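Local coordinates for protein acyl-CoA dehydrogenase FadE3 (Mycobacterium smegmatis, PDB 4IV6) that is a four-subunit member of the acyl-CoA dehydrogenase family and binds dihydroflavine-adenine dinucleotide, at residues S67-E76 with R299-D310; E243-T254 with C315-A326. All blocks are in the same frame, centred on the assembly; numbering follows the deposited sequence.

After three helices (9-26, 30-35 and 41-50) the chain forms helix 68-81 in the N-terminal helical part of the fold. It then runs through the strands of the middle region before entering the long helix 234-270. Contact 1 (67-76 with 299-310) closes a loop of 222 residues by bringing helix 282-310 back to helix 68-81. Contact 2 (243-254 with 315-326) closes a shorter loop of 60 residues between helices 234-270 and 316-340. The two loops cross, because the segments alternate along the chain. The contacts also touch: Glu-76 reaches Thr-254, and Leu-301 packs on Ala-322. Contact 1 ties the N-terminal helices to the C-terminal bundle; contact 2 joins two helices within that bundle.

Contact 1 of 2, residues S67-E76 with R299-D310; sequences SMPCYVQVAE and RSLLLSAAEKFD
Glu-76 and Arg-299 form a salt bridge at one end of this helix pair. Arg-299 grips the carboxylate side-on with two nitrogens, one to each oxygen. Arg-299 NE donates to Glu-76 OE2 at 2.8 Å, close to the guanidinium plane. Arg-299 NH2 donates to Glu-76 OE1 at 2.9 Å. Both oxygens are met on the syn side, although the two planes are turned 42° apart. Glu-76 has further partners in helix 234-270: Thr-254 bonds to OE2 and Arg-258 to OE1.

A second polar link lies at the N-terminal end of helix 68-81. Met-68 N donates to Asp-310 OD1 at 3.0 Å, a nearly straight bond that meets the oxygen from above the carboxylate plane. Ser-67 is the N-cap residue, and its OG accepts from Cys-70 N.

The helices run roughly antiparallel, and the segment axes come within 8.5 Å. They join the N-terminal helical domain to the C-terminal helical bundle of the acyl-CoA dehydrogenase fold. Helix 9-26 also packs on helix 68-81, and Tyr-296 of the second subunit packs on helix 282-310.

Apolar contacts fill the middle. Ala-306 CB meets Met-68 CG at 3.8 Å, and Pro-69 CG and Val-72 CG2 also reach it. Val-72 CG2 touches Leu-303 CD2 as well, while CG1 faces Leu-302 CD1. Pro-69 CG also rests against the carboxylate of Glu-307.

Met-68 also lies against the Phe-309 ring. Its chain bends at chi2 (57°) and chi3 (76°), which brings CE over the ring centre. This CH-pi contact is 3.6 Å from Met-68 CE to the Phe-309 ring centroid. SD stands farther above the same ring as a Met-aromatic contact.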
loop_
_atom_site.group_PDB
_atom_site.type_symbol
_atom_site.label_atom_id
_atom_site.label_comp_id
_atom_site.label_asym_id
_atom_site.label_seq_id
_atom_site.Cartn_x
_atom_site.Cartn_y
_atom_site.Cartn_z
ATOM N N SER B 67 -32.448 -12.821 10.362
ATOM C CA SER B 67 -32.102 -11.998 9.220
ATOM C C SER B 67 -30.592 -12.146 8.900
ATOM O O SER B 67 -29.797 -12.536 9.750
ATOM C CB SER B 67 -32.430 -10.539 9.534
ATOM O OG SER B 67 -31.515 -10.006 10.489
ATOM N N MET B 68 -30.208 -11.809 7.680
ATOM C CA MET B 68 -28.811 -11.842 7.297
ATOM C C MET B 68 -27.970 -10.830 8.088
ATOM O O MET B 68 -26.865 -11.169 8.493
ATOM C CB MET B 68 -28.631 -11.649 5.803
ATOM C CG MET B 68 -27.169 -11.771 5.330
ATOM S SD MET B 68 -26.341 -13.328 5.746
ATOM C CE MET B 68 -27.107 -14.376 4.534
ATOM N N PRO B 69 -28.478 -9.614 8.335
ATOM C CA PRO B 69 -27.689 -8.748 9.217
ATOM C C PRO B 69 -27.439 -9.367 10.599
ATOM O O PRO B 69 -26.356 -9.211 11.162
ATOM C CB PRO B 69 -28.523 -7.468 9.293
ATOM C CG PRO B 69 -29.229 -7.445 7.972
ATOM C CD PRO B 69 -29.593 -8.879 7.717
ATOM N N CYS B 70 -28.391 -10.123 11.120
ATOM C CA CYS B 70 -28.186 -10.777 12.417
ATOM C C CYS B 70 -27.172 -11.896 12.251
ATOM O O CYS B 70 -26.257 -12.049 13.066
ATOM C CB CYS B 70 -29.501 -11.342 12.970
ATOM S SG CYS B 70 -29.286 -12.391 14.435
ATOM N N TYR B 71 -27.318 -12.661 11.183
ATOM C CA TYR B 71 -26.433 -13.796 10.935
ATOM C C TYR B 71 -24.946 -13.343 10.881
ATOM O O TYR B 71 -24.066 -13.951 11.512
ATOM C CB TYR B 71 -26.823 -14.517 9.639
ATOM C CG TYR B 71 -25.873 -15.653 9.331
ATOM C CD1 TYR B 71 -25.987 -16.877 9.975
ATOM C CD2 TYR B 71 -24.839 -15.481 8.437
ATOM C CE1 TYR B 71 -25.095 -17.897 9.739
ATOM C CE2 TYR B 71 -23.959 -16.507 8.168
ATOM C CZ TYR B 71 -24.064 -17.703 8.814
ATOM O OH TYR B 71 -23.159 -18.713 8.544
ATOM N N VAL B 72 -24.673 -12.273 10.139
ATOM C CA VAL B 72 -23.281 -11.819 10.000
ATOM C C VAL B 72 -22.726 -11.337 11.332
ATOM O O VAL B 72 -21.559 -11.546 11.628
ATOM C CB VAL B 72 -23.087 -10.811 8.851
ATOM C CG1 VAL B 72 -23.562 -11.424 7.535
ATOM C CG2 VAL B 72 -23.815 -9.517 9.094
ATOM N N GLN B 73 -23.572 -10.714 12.147
ATOM C CA GLN B 73 -23.135 -10.292 13.458
ATOM C C GLN B 73 -22.838 -11.492 14.361
ATOM O O GLN B 73 -21.890 -11.455 15.135
ATOM C CB GLN B 73 -24.130 -9.337 14.085
ATOM C CG GLN B 73 -24.159 -7.973 13.390
ATOM C CD GLN B 73 -25.280 -7.097 13.883
ATOM O OE1 GLN B 73 -26.189 -6.717 13.126
ATOM N NE2 GLN B 73 -25.257 -6.803 15.155
ATOM N N VAL B 74 -23.608 -12.562 14.238
ATOM C CA VAL B 74 -23.349 -13.780 15.039
ATOM C C VAL B 74 -22.039 -14.409 14.592
ATOM O O VAL B 74 -21.192 -14.782 15.415
ATOM C CB VAL B 74 -24.491 -14.809 14.940
ATOM C CG1 VAL B 74 -24.090 -16.134 15.566
ATOM C CG2 VAL B 74 -25.745 -14.286 15.601
ATOM N N ALA B 75 -21.861 -14.508 13.286
ATOM C CA ALA B 75 -20.626 -15.082 12.740
ATOM C C ALA B 75 -19.402 -14.240 13.140
ATOM O O ALA B 75 -18.356 -14.775 13.525
ATOM C CB ALA B 75 -20.741 -15.216 11.229
ATOM N N GLU B 76 -19.564 -12.924 13.141
ATOM C CA GLU B 76 -18.488 -12.025 13.501
ATOM C C GLU B 76 -18.114 -12.199 14.989
ATOM O O GLU B 76 -16.943 -12.239 15.320
ATOM C CB GLU B 76 -18.892 -10.583 13.211
ATOM C CG GLU B 76 -17.852 -9.549 13.635
ATOM C CD GLU B 76 -18.331 -8.122 13.464
ATOM O OE1 GLU B 76 -19.078 -7.663 14.353
ATOM O OE2 GLU B 76 -17.925 -7.466 12.466
ATOM N N ARG B 299 -16.853 -3.085 8.207
ATOM C CA ARG B 299 -18.122 -3.486 8.827
ATOM C C ARG B 299 -19.304 -2.764 8.156
ATOM O O ARG B 299 -20.373 -3.344 7.988
ATOM C CB ARG B 299 -18.111 -3.247 10.338
ATOM C CG ARG B 299 -17.055 -4.063 11.094
ATOM C CD ARG B 299 -17.255 -3.919 12.604
ATOM N NE ARG B 299 -18.372 -4.746 13.012
ATOM C CZ ARG B 299 -19.594 -4.333 13.364
ATOM N NH1 ARG B 299 -19.896 -3.054 13.394
ATOM N NH2 ARG B 299 -20.526 -5.239 13.696
ATOM N N SER B 300 -19.104 -1.506 7.757
ATOM C CA SER B 300 -20.168 -0.752 7.099
ATOM C C SER B 300 -20.544 -1.401 5.778
ATOM O O SER B 300 -21.737 -1.594 5.469
ATOM C CB SER B 300 -19.787 0.711 6.860
ATOM O OG SER B 300 -19.596 1.416 8.081
ATOM N N LEU B 301 -19.529 -1.785 5.018
ATOM C CA LEU B 301 -19.734 -2.489 3.759
ATOM C C LEU B 301 -20.474 -3.833 3.981
ATOM O O LEU B 301 -21.498 -4.109 3.341
ATOM C CB LEU B 301 -18.385 -2.680 3.036
ATOM C CG LEU B 301 -18.392 -3.073 1.548
ATOM C CD1 LEU B 301 -16.961 -3.112 1.012
ATOM C CD2 LEU B 301 -19.028 -4.417 1.327
ATOM N N LEU B 302 -19.991 -4.615 4.935
ATOM C CA LEU B 302 -20.609 -5.885 5.302
ATOM C C LEU B 302 -22.105 -5.762 5.665
ATOM O O LEU B 302 -22.946 -6.526 5.167
ATOM C CB LEU B 302 -19.821 -6.536 6.434
ATOM C CG LEU B 302 -20.422 -7.803 7.047
ATOM C CD1 LEU B 302 -20.503 -8.925 6.043
ATOM C CD2 LEU B 302 -19.620 -8.210 8.279
ATOM N N LEU B 303 -22.428 -4.788 6.515
ATOM C CA LEU B 303 -23.789 -4.622 6.977
ATOM C C LEU B 303 -24.653 -4.133 5.811
ATOM O O LEU B 303 -25.786 -4.590 5.661
ATOM C CB LEU B 303 -23.865 -3.690 8.208
ATOM C CG LEU B 303 -23.200 -4.341 9.440
ATOM C CD1 LEU B 303 -23.058 -3.304 10.534
ATOM C CD2 LEU B 303 -23.971 -5.547 9.982
ATOM N N SER B 304 -24.104 -3.255 4.961
ATOM C CA SER B 304 -24.831 -2.831 3.747
ATOM C C SER B 304 -25.160 -4.017 2.846
ATOM O O SER B 304 -26.319 -4.201 2.403
ATOM C CB SER B 304 -24.032 -1.772 2.964
ATOM O OG SER B 304 -24.611 -1.585 1.685
ATOM N N ALA B 305 -24.160 -4.849 2.580
ATOM C CA ALA B 305 -24.392 -6.035 1.767
ATOM C C ALA B 305 -25.364 -7.012 2.421
ATOM O O ALA B 305 -26.204 -7.564 1.726
ATOM C CB ALA B 305 -23.091 -6.717 1.386
ATOM N N ALA B 306 -25.305 -7.197 3.748
ATOM C CA ALA B 306 -26.260 -8.066 4.416
ATOM C C ALA B 306 -27.704 -7.560 4.292
ATOM O O ALA B 306 -28.620 -8.350 4.115
ATOM C CB ALA B 306 -25.903 -8.238 5.871
ATOM N N GLU B 307 -27.909 -6.250 4.432
ATOM C CA GLU B 307 -29.243 -5.683 4.298
ATOM C C GLU B 307 -29.754 -5.861 2.875
ATOM O O GLU B 307 -30.926 -6.167 2.680
ATOM C CB GLU B 307 -29.255 -4.188 4.622
ATOM C CG GLU B 307 -29.012 -3.856 6.077
ATOM C CD GLU B 307 -30.204 -4.145 6.995
ATOM O OE1 GLU B 307 -31.283 -4.641 6.507
ATOM O OE2 GLU B 307 -30.033 -3.868 8.218
ATOM N N LYS B 308 -28.900 -5.658 1.870
ATOM C CA LYS B 308 -29.334 -5.875 0.470
ATOM C C LYS B 308 -29.803 -7.313 0.259
ATOM O O LYS B 308 -30.835 -7.555 -0.382
ATOM C CB LYS B 308 -28.237 -5.584 -0.541
ATOM C CG LYS B 308 -27.955 -4.122 -0.785
ATOM C CD LYS B 308 -26.785 -3.982 -1.746
ATOM C CE LYS B 308 -26.207 -2.569 -1.769
ATOM N NZ LYS B 308 -27.230 -1.585 -2.170
ATOM N N PHE B 309 -29.030 -8.263 0.794
ATOM C CA PHE B 309 -29.389 -9.679 0.723
ATOM C C PHE B 309 -30.808 -9.821 1.240
ATOM O O PHE B 309 -31.635 -10.432 0.599
ATOM C CB PHE B 309 -28.425 -10.528 1.557
ATOM C CG PHE B 309 -28.762 -12.000 1.592
ATOM C CD1 PHE B 309 -29.716 -12.496 2.475
ATOM C CD2 PHE B 309 -28.103 -12.894 0.762
ATOM C CE1 PHE B 309 -30.023 -13.864 2.510
ATOM C CE2 PHE B 309 -28.405 -14.246 0.801
ATOM C CZ PHE B 309 -29.369 -14.727 1.669
ATOM N N ASP B 310 -31.052 -9.245 2.409
ATOM C CA ASP B 310 -32.281 -9.451 3.149
ATOM C C ASP B 310 -33.463 -8.704 2.545
ATOM O O ASP B 310 -34.592 -9.167 2.644
ATOM C CB ASP B 310 -32.091 -8.997 4.597
ATOM C CG ASP B 310 -32.518 -10.034 5.574
ATOM O OD1 ASP B 310 -32.088 -11.216 5.431
ATOM O OD2 ASP B 310 -33.323 -9.664 6.455
#

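Contact 2 of 2, residues E243-T254 with C315-A326; sequences EVGRLQVAARAT and CDMEAGMAKLFA
Ala-250 and Ala-326 meet where two nearly parallel helices of the C-terminal acyl-CoA dehydrogenase bundle pack closely. The segment axes come within 7.8 Å and cross at 26°. Small side chains permit this approach. Ala-250 CB lies 3.5 Å from Ala-322 O, and Ala-326 CB is equally near Ala-250 O. Ala-253 CB lies close to Ala-326 O.

The first bond of the Leu-247 side chain points away from the partner helix. With CG beside the backbone N (chi1 -71°), Leu-247 CG still reaches Ala-319 CB at 3.9 Å, and CD2 touches the same residue. Val-249 and Lys-323 lie side by side and point the same way, with CG1 against Lys-323 CG. Lys-323 NZ is hydrogen-bonded to Asn-369 OD1 and to the carbonyl oxygens of Gly-367 and Met-362. This side chain is about 8 Å from the bound dihydroflavine-adenine dinucleotide.

The Arg-246 chain is extended from CG to NE. Its CB packs on Ala-319 O, and Arg-246 CD lies 3.8 Å from Gly-320 CA. Glu-243 OE1 approaches Cys-315 SG; OE2 also pairs with Lys-240.

Two waters bridge this end. One donates to Glu-243 OE2 and accepts from Cys-315 N. The other lies at the in-plane edge of the Arg-246 guanidinium, accepting from Arg-246 NH1 at 2.9 Å and donating to Asp-316 O at 2.8 Å.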
loop_
_atom_site.group_PDB
_atom_site.type_symbol
_atom_site.label_atom_id
_atom_site.label_comp_id
_atom_site.label_asym_id
_atom_site.label_seq_id
_atom_site.Cartn_x
_atom_site.Cartn_y
_atom_site.Cartn_z
ATOM N N GLU B 243 -23.422 -16.390 -2.205
ATOM C CA GLU B 243 -23.904 -15.153 -1.583
ATOM C C GLU B 243 -23.788 -15.270 -0.054
ATOM O O GLU B 243 -23.169 -14.423 0.601
ATOM C CB GLU B 243 -25.340 -14.891 -2.005
ATOM C CG GLU B 243 -25.480 -14.543 -3.482
ATOM C CD GLU B 243 -26.919 -14.313 -3.932
ATOM O OE1 GLU B 243 -27.851 -14.417 -3.108
ATOM O OE2 GLU B 243 -27.117 -14.008 -5.136
ATOM N N VAL B 244 -24.354 -16.343 0.505
ATOM C CA VAL B 244 -24.245 -16.633 1.944
ATOM C C VAL B 244 -22.787 -16.873 2.328
ATOM O O VAL B 244 -22.289 -16.333 3.337
ATOM C CB VAL B 244 -25.085 -17.873 2.340
ATOM C CG1 VAL B 244 -24.900 -18.196 3.804
ATOM C CG2 VAL B 244 -26.560 -17.628 2.061
ATOM N N GLY B 245 -22.091 -17.674 1.528
ATOM C CA GLY B 245 -20.725 -18.044 1.856
ATOM C C GLY B 245 -19.773 -16.849 1.919
ATOM O O GLY B 245 -18.987 -16.714 2.846
ATOM N N ARG B 246 -19.843 -15.980 0.934
ATOM C CA ARG B 246 -18.993 -14.812 0.925
ATOM C C ARG B 246 -19.320 -13.861 2.103
ATOM O O ARG B 246 -18.422 -13.306 2.711
ATOM C CB ARG B 246 -19.123 -14.091 -0.416
ATOM C CG ARG B 246 -18.422 -14.839 -1.538
ATOM C CD ARG B 246 -18.838 -14.323 -2.899
ATOM N NE ARG B 246 -18.007 -14.934 -3.945
ATOM C CZ ARG B 246 -18.361 -15.077 -5.221
ATOM N NH1 ARG B 246 -19.528 -14.684 -5.655
ATOM N NH2 ARG B 246 -17.539 -15.645 -6.061
ATOM N N LEU B 247 -20.604 -13.682 2.413
ATOM C CA LEU B 247 -20.994 -12.838 3.561
ATOM C C LEU B 247 -20.484 -13.410 4.879
ATOM O O LEU B 247 -19.981 -12.663 5.727
ATOM C CB LEU B 247 -22.494 -12.591 3.612
ATOM C CG LEU B 247 -23.049 -11.661 2.540
ATOM C CD1 LEU B 247 -24.574 -11.687 2.534
ATOM C CD2 LEU B 247 -22.525 -10.239 2.692
ATOM N N GLN B 248 -20.591 -14.726 5.058
ATOM C CA GLN B 248 -20.091 -15.342 6.279
ATOM C C GLN B 248 -18.573 -15.265 6.386
ATOM O O GLN B 248 -18.045 -15.023 7.459
ATOM C CB GLN B 248 -20.617 -16.763 6.498
ATOM C CG GLN B 248 -20.168 -17.787 5.475
ATOM C CD GLN B 248 -18.956 -18.622 5.925
ATOM O OE1 GLN B 248 -18.305 -18.302 6.943
ATOM N NE2 GLN B 248 -18.648 -19.713 5.153
ATOM N N VAL B 249 -17.870 -15.421 5.273
ATOM C CA VAL B 249 -16.424 -15.274 5.310
ATOM C C VAL B 249 -16.027 -13.832 5.607
ATOM O O VAL B 249 -15.088 -13.618 6.386
ATOM C CB VAL B 249 -15.768 -15.761 4.015
ATOM C CG1 VAL B 249 -14.272 -15.439 3.985
ATOM C CG2 VAL B 249 -15.977 -17.263 3.852
ATOM N N ALA B 250 -16.721 -12.858 5.005
ATOM C CA ALA B 250 -16.476 -11.449 5.325
ATOM C C ALA B 250 -16.645 -11.185 6.826
ATOM O O ALA B 250 -15.851 -10.476 7.432
ATOM C CB ALA B 250 -17.382 -10.546 4.518
ATOM N N ALA B 251 -17.694 -11.744 7.415
ATOM C CA ALA B 251 -17.940 -11.641 8.860
ATOM C C ALA B 251 -16.848 -12.294 9.696
ATOM O O ALA B 251 -16.496 -11.780 10.754
ATOM C CB ALA B 251 -19.290 -12.259 9.212
ATOM N N ARG B 252 -16.324 -13.444 9.256
ATOM C CA ARG B 252 -15.183 -14.004 9.934
ATOM C C ARG B 252 -14.025 -13.049 10.004
ATOM O O ARG B 252 -13.326 -12.973 11.017
ATOM C CB ARG B 252 -14.652 -15.243 9.238
ATOM C CG ARG B 252 -15.208 -16.501 9.728
ATOM C CD ARG B 252 -14.440 -17.676 9.149
ATOM N NE ARG B 252 -15.331 -18.415 8.312
ATOM C CZ ARG B 252 -14.958 -19.379 7.498
ATOM N NH1 ARG B 252 -15.884 -19.980 6.809
ATOM N NH2 ARG B 252 -13.687 -19.740 7.377
ATOM N N ALA B 253 -13.800 -12.369 8.888
ATOM C CA ALA B 253 -12.686 -11.467 8.744
ATOM C C ALA B 253 -12.912 -10.200 9.586
ATOM O O ALA B 253 -11.999 -9.737 10.258
ATOM C CB ALA B 253 -12.450 -11.160 7.262
ATOM N N THR B 254 -14.125 -9.647 9.608
ATOM C CA THR B 254 -14.335 -8.513 10.481
ATOM C C THR B 254 -14.251 -8.898 11.955
ATOM O O THR B 254 -13.865 -8.088 12.766
ATOM C CB THR B 254 -15.633 -7.745 10.222
ATOM O OG1 THR B 254 -16.763 -8.613 10.353
ATOM C CG2 THR B 254 -15.576 -7.084 8.868
ATOM N N CYS B 315 -27.369 -8.722 -4.629
ATOM C CA CYS B 315 -26.310 -8.606 -3.634
ATOM C C CYS B 315 -25.124 -9.498 -3.952
ATOM O O CYS B 315 -24.240 -9.643 -3.107
ATOM C CB CYS B 315 -26.865 -9.019 -2.270
ATOM S SG CYS B 315 -27.363 -10.756 -2.321
ATOM N N ASP B 316 -25.086 -10.090 -5.157
ATOM C CA ASP B 316 -24.040 -11.046 -5.472
ATOM C C ASP B 316 -22.661 -10.360 -5.561
ATOM O O ASP B 316 -21.684 -10.832 -4.982
ATOM C CB ASP B 316 -24.376 -11.899 -6.724
ATOM C CG ASP B 316 -24.615 -11.075 -7.986
ATOM O OD1 ASP B 316 -24.638 -9.814 -7.974
ATOM O OD2 ASP B 316 -24.786 -11.724 -9.032
ATOM N N MET B 317 -22.597 -9.236 -6.247
ATOM C CA MET B 317 -21.356 -8.456 -6.342
ATOM C C MET B 317 -20.982 -7.872 -4.966
ATOM O O MET B 317 -19.820 -7.867 -4.570
ATOM C CB MET B 317 -21.506 -7.343 -7.368
ATOM C CG MET B 317 -20.255 -6.470 -7.541
ATOM S SD MET B 317 -20.540 -5.186 -8.780
ATOM C CE MET B 317 -21.350 -3.922 -7.841
ATOM N N GLU B 318 -21.979 -7.381 -4.249
ATOM C CA GLU B 318 -21.747 -6.721 -2.977
ATOM C C GLU B 318 -21.192 -7.714 -1.929
ATOM O O GLU B 318 -20.314 -7.368 -1.148
ATOM C CB GLU B 318 -23.037 -6.036 -2.508
ATOM C CG GLU B 318 -23.438 -4.843 -3.371
ATOM C CD GLU B 318 -24.250 -5.165 -4.616
ATOM O OE1 GLU B 318 -24.413 -6.366 -5.020
ATOM O OE2 GLU B 318 -24.712 -4.158 -5.217
ATOM N N ALA B 319 -21.696 -8.948 -1.952
ATOM C CA ALA B 319 -21.151 -10.013 -1.111
ATOM C C ALA B 319 -19.681 -10.321 -1.398
ATOM O O ALA B 319 -18.891 -10.489 -0.476
ATOM C CB ALA B 319 -21.988 -11.266 -1.202
ATOM N N GLY B 320 -19.315 -10.412 -2.670
ATOM C CA GLY B 320 -17.919 -10.607 -3.061
ATOM C C GLY B 320 -17.039 -9.423 -2.657
ATOM O O GLY B 320 -15.908 -9.605 -2.183
ATOM N N MET B 321 -17.564 -8.206 -2.807
ATOM C CA MET B 321 -16.837 -7.013 -2.368
ATOM C C MET B 321 -16.604 -7.041 -0.853
ATOM O O MET B 321 -15.505 -6.708 -0.372
ATOM C CB MET B 321 -17.561 -5.743 -2.771
ATOM C CG MET B 321 -17.511 -5.495 -4.269
ATOM S SD MET B 321 -18.350 -3.982 -4.721
ATOM C CE MET B 321 -17.653 -3.668 -6.357
ATOM N N ALA B 322 -17.620 -7.484 -0.113
ATOM C CA ALA B 322 -17.510 -7.552 1.323
ATOM C C ALA B 322 -16.418 -8.542 1.706
ATOM O O ALA B 322 -15.586 -8.276 2.589
ATOM C CB ALA B 322 -18.847 -7.948 1.946
ATOM N N LYS B 323 -16.411 -9.689 1.030
ATOM C CA LYS B 323 -15.417 -10.725 1.331
ATOM C C LYS B 323 -14.009 -10.243 1.012
ATOM O O LYS B 323 -13.085 -10.425 1.789
ATOM C CB LYS B 323 -15.774 -12.000 0.559
ATOM C CG LYS B 323 -14.948 -13.240 0.903
ATOM C CD LYS B 323 -13.636 -13.301 0.126
ATOM C CE LYS B 323 -13.046 -14.708 0.226
ATOM N NZ LYS B 323 -11.774 -14.834 -0.498
ATOM N N LEU B 324 -13.841 -9.655 -0.170
ATOM C CA LEU B 324 -12.547 -9.146 -0.613
ATOM C C LEU B 324 -12.046 -8.048 0.324
ATOM O O LEU B 324 -10.927 -8.122 0.836
ATOM C CB LEU B 324 -12.652 -8.587 -2.035
ATOM C CG LEU B 324 -11.378 -7.946 -2.628
ATOM C CD1 LEU B 324 -10.283 -8.989 -2.778
ATOM C CD2 LEU B 324 -11.729 -7.337 -3.959
ATOM N N PHE B 325 -12.877 -7.043 0.576
ATOM C CA PHE B 325 -12.443 -5.938 1.399
ATOM C C PHE B 325 -12.157 -6.367 2.844
ATOM O O PHE B 325 -11.145 -5.968 3.434
ATOM C CB PHE B 325 -13.465 -4.805 1.391
ATOM C CG PHE B 325 -12.942 -3.542 2.013
ATOM C CD1 PHE B 325 -12.102 -2.704 1.293
ATOM C CD2 PHE B 325 -13.245 -3.214 3.325
ATOM C CE1 PHE B 325 -11.597 -1.538 1.871
ATOM C CE2 PHE B 325 -12.728 -2.059 3.913
ATOM C CZ PHE B 325 -11.910 -1.231 3.184
ATOM N N ALA B 326 -13.069 -7.138 3.432
ATOM C CA ALA B 326 -12.914 -7.487 4.831
ATOM C C ALA B 326 -11.692 -8.388 5.060
ATOM O O ALA B 326 -10.982 -8.234 6.051
ATOM C CB ALA B 326 -14.178 -8.175 5.377
HETATM O O HOH W 1 -27.849 -11.395 -6.021
HETATM O O HOH W 2 -21.872 -13.530 -4.326
#